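Local coordinates for uncharacterized protein (PDB 3PM7) that is of unknown function but, as a member of the transcriptional coactivator PC4 family, may bind nucleic acid, at residues A[14-19]-A[39-44]. Residues are numbered along the deposited sequence; the frame is centred on the assembly and turned at random.
Sequences AVLSEN and FDLREW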
loop_
_atom_site.group_PDB
_atom_site.type_symbol
_atom_site.label_atom_id
_atom_site.label_comp_id
_atom_site.label_asym_id
_atom_site.label_seq_id
_atom_site.Cartn_x
_atom_site.Cartn_y
_atom_site.Cartn_z
ATOM N N ALA A 14 5.825 9.619 1.724
ATOM C CA ALA A 14 6.153 9.507 0.302
ATOM C C ALA A 14 4.966 9.866 -0.576
ATOM O O ALA A 14 3.817 9.555 -0.241
ATOM C CB ALA A 14 6.634 8.089 -0.029
ATOM N N VAL A 15 5.252 10.517 -1.703
ATOM C CA VAL A 15 4.254 10.750 -2.737
ATOM C C VAL A 15 4.656 9.860 -3.899
ATOM O O VAL A 15 5.723 10.057 -4.483
ATOM C CB VAL A 15 4.243 12.223 -3.213
ATOM C CG1 VAL A 15 3.283 12.406 -4.385
ATOM C CG2 VAL A 15 3.876 13.158 -2.064
ATOM N N LEU A 16 3.810 8.881 -4.216
ATOM C CA LEU A 16 4.128 7.849 -5.217
ATOM C C LEU A 16 3.728 8.247 -6.637
ATOM O O LEU A 16 4.330 7.792 -7.610
ATOM C CB LEU A 16 3.435 6.521 -4.853
ATOM C CG LEU A 16 3.670 5.989 -3.435
ATOM C CD1 LEU A 16 3.104 4.571 -3.291
ATOM C CD2 LEU A 16 5.169 6.007 -3.121
ATOM N N SER A 17 2.685 9.062 -6.765
ATOM C CA SER A 17 2.229 9.477 -8.084
ATOM C C SER A 17 1.301 10.663 -7.938
ATOM O O SER A 17 0.892 11.009 -6.828
ATOM C CB SER A 17 1.496 8.327 -8.793
ATOM O OG SER A 17 0.205 8.105 -8.228
ATOM N N GLU A 18 0.976 11.303 -9.056
ATOM C CA GLU A 18 -0.021 12.364 -9.026
ATOM C C GLU A 18 -0.773 12.351 -10.346
ATOM O O GLU A 18 -0.166 12.193 -11.393
ATOM C CB GLU A 18 0.657 13.719 -8.810
ATOM C CG GLU A 18 -0.306 14.896 -8.826
ATOM C CD GLU A 18 0.386 16.227 -8.546
ATOM O OE1 GLU A 18 1.518 16.426 -9.020
ATOM O OE2 GLU A 18 -0.212 17.074 -7.856
ATOM N N ASN A 19 -2.086 12.527 -10.319
ATOM C CA ASN A 19 -2.814 12.497 -11.590
ATOM C C ASN A 19 -3.230 13.894 -12.033
ATOM O O ASN A 19 -2.897 14.892 -11.385
ATOM C CB ASN A 19 -4.012 11.538 -11.524
ATOM C CG ASN A 19 -5.134 12.047 -10.635
ATOM O OD1 ASN A 19 -5.225 13.240 -10.334
ATOM N ND2 ASN A 19 -6.021 11.142 -10.236
ATOM N N PHE A 39 1.110 2.894 9.050
ATOM C CA PHE A 39 1.370 3.316 7.689
ATOM C C PHE A 39 0.147 3.070 6.819
ATOM O O PHE A 39 -0.541 2.070 6.971
ATOM C CB PHE A 39 2.601 2.602 7.144
ATOM C CG PHE A 39 3.873 3.059 7.792
ATOM C CD1 PHE A 39 4.484 2.293 8.775
ATOM C CD2 PHE A 39 4.436 4.275 7.443
ATOM C CE1 PHE A 39 5.654 2.725 9.380
ATOM C CE2 PHE A 39 5.599 4.728 8.058
ATOM C CZ PHE A 39 6.217 3.950 9.016
ATOM N N ASP A 40 -0.110 4.000 5.906
ATOM C CA ASP A 40 -1.349 4.046 5.149
ATOM C C ASP A 40 -0.983 4.408 3.711
ATOM O O ASP A 40 -0.263 5.388 3.463
ATOM C CB ASP A 40 -2.298 5.098 5.757
ATOM C CG ASP A 40 -3.674 5.108 5.097
ATOM O OD1 ASP A 40 -3.963 5.996 4.268
ATOM O OD2 ASP A 40 -4.480 4.223 5.406
ATOM N N LEU A 41 -1.462 3.609 2.768
ATOM C CA LEU A 41 -1.107 3.779 1.354
ATOM C C LEU A 41 -2.403 3.986 0.593
ATOM O O LEU A 41 -3.243 3.100 0.550
ATOM C CB LEU A 41 -0.415 2.515 0.848
ATOM C CG LEU A 41 0.331 2.578 -0.481
ATOM C CD1 LEU A 41 1.412 3.620 -0.405
ATOM C CD2 LEU A 41 0.929 1.215 -0.814
ATOM N N ARG A 42 -2.588 5.163 0.011
ATOM C CA ARG A 42 -3.920 5.541 -0.409
ATOM C C ARG A 42 -3.875 6.765 -1.317
ATOM O O ARG A 42 -2.922 7.537 -1.276
ATOM C CB ARG A 42 -4.704 5.842 0.882
ATOM C CG ARG A 42 -6.041 6.524 0.768
ATOM C CD ARG A 42 -6.594 6.809 2.189
ATOM N NE ARG A 42 -6.336 5.688 3.092
ATOM C CZ ARG A 42 -7.113 4.610 3.213
ATOM N NH1 ARG A 42 -8.230 4.497 2.493
ATOM N NH2 ARG A 42 -6.778 3.639 4.067
ATOM N N GLU A 43 -4.919 6.958 -2.114
ATOM C CA GLU A 43 -5.047 8.143 -2.960
ATOM C C GLU A 43 -5.685 9.294 -2.157
ATOM O O GLU A 43 -6.642 9.079 -1.421
ATOM C CB GLU A 43 -5.909 7.813 -4.183
ATOM C CG GLU A 43 -5.718 8.766 -5.382
ATOM C CD GLU A 43 -4.464 8.474 -6.188
ATOM O OE1 GLU A 43 -3.952 7.340 -6.109
ATOM O OE2 GLU A 43 -3.982 9.382 -6.900
ATOM N N TRP A 44 -5.140 10.507 -2.298
ATOM C CA TRP A 44 -5.633 11.676 -1.572
ATOM C C TRP A 44 -5.848 12.856 -2.508
ATOM O O TRP A 44 -5.007 13.120 -3.381
ATOM C CB TRP A 44 -4.602 12.109 -0.543
ATOM C CG TRP A 44 -4.483 11.208 0.629
ATOM C CD1 TRP A 44 -3.632 10.147 0.769
ATOM C CD2 TRP A 44 -5.242 11.289 1.850
ATOM N NE1 TRP A 44 -3.810 9.563 2.013
ATOM C CE2 TRP A 44 -4.800 10.245 2.685
ATOM C CE3 TRP A 44 -6.245 12.144 2.310
ATOM C CZ2 TRP A 44 -5.327 10.033 3.948
ATOM C CZ3 TRP A 44 -6.774 11.931 3.588
ATOM C CH2 TRP A 44 -6.307 10.890 4.386
HETATM O O HOH W 1 -2.035 9.231 -8.619
#
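Asn19 and Glu43 bring an amide and a carboxylate close without bonding: Asn19 ND2 stays 4.3 Å from Glu43 OE2, while Asn19 OD1 accepts backbone N-H groups of Arg21 and Trp23. The setting is the antiparallel sheet of what is probably a PC4-like fold, and it illustrates how strands two apart in a sheet touch. On strand 39-44 the flat groups are knit more firmly. The Arg42 guanidinium meets the Asp40 carboxylate edge to edge and in plane, NE giving to OD1 of Asp40 at 2.7 Å and NH2 to OD2, each bond nearly straight and each oxygen using its syn lone pair. Arg42 CD rests on one face of the Trp44 indole, 3.5 Å above its plane and toward the rim.

Segments 14-19 and 39-44 run within 11° of parallel because strand 24-30 lies between them and takes the backbone bonds; side chains and water must therefore span the gap. At the edge strand, two residues, Leu16 and Ser17, sit opposite the single Lys25 of strand 24-30, a classic beta bulge. One water donates to Ser17 OG at 2.5 Å and to Glu43 OE2 at 2.6 Å, joining the strands by a polar bridge. Ser17 OG also bonds Glu61 of the second subunit, whose Leu41 packs on Leu41 here, so this side of the sheet belongs to the dimer interface.

With CG anti to the backbone N (chi1 -166°), Leu41 directs its branch toward Leu16. The two side chains cross at about a right angle, and their only close touch is tight, Leu16 CD1 against Leu41 CD1 at 3.5 Å.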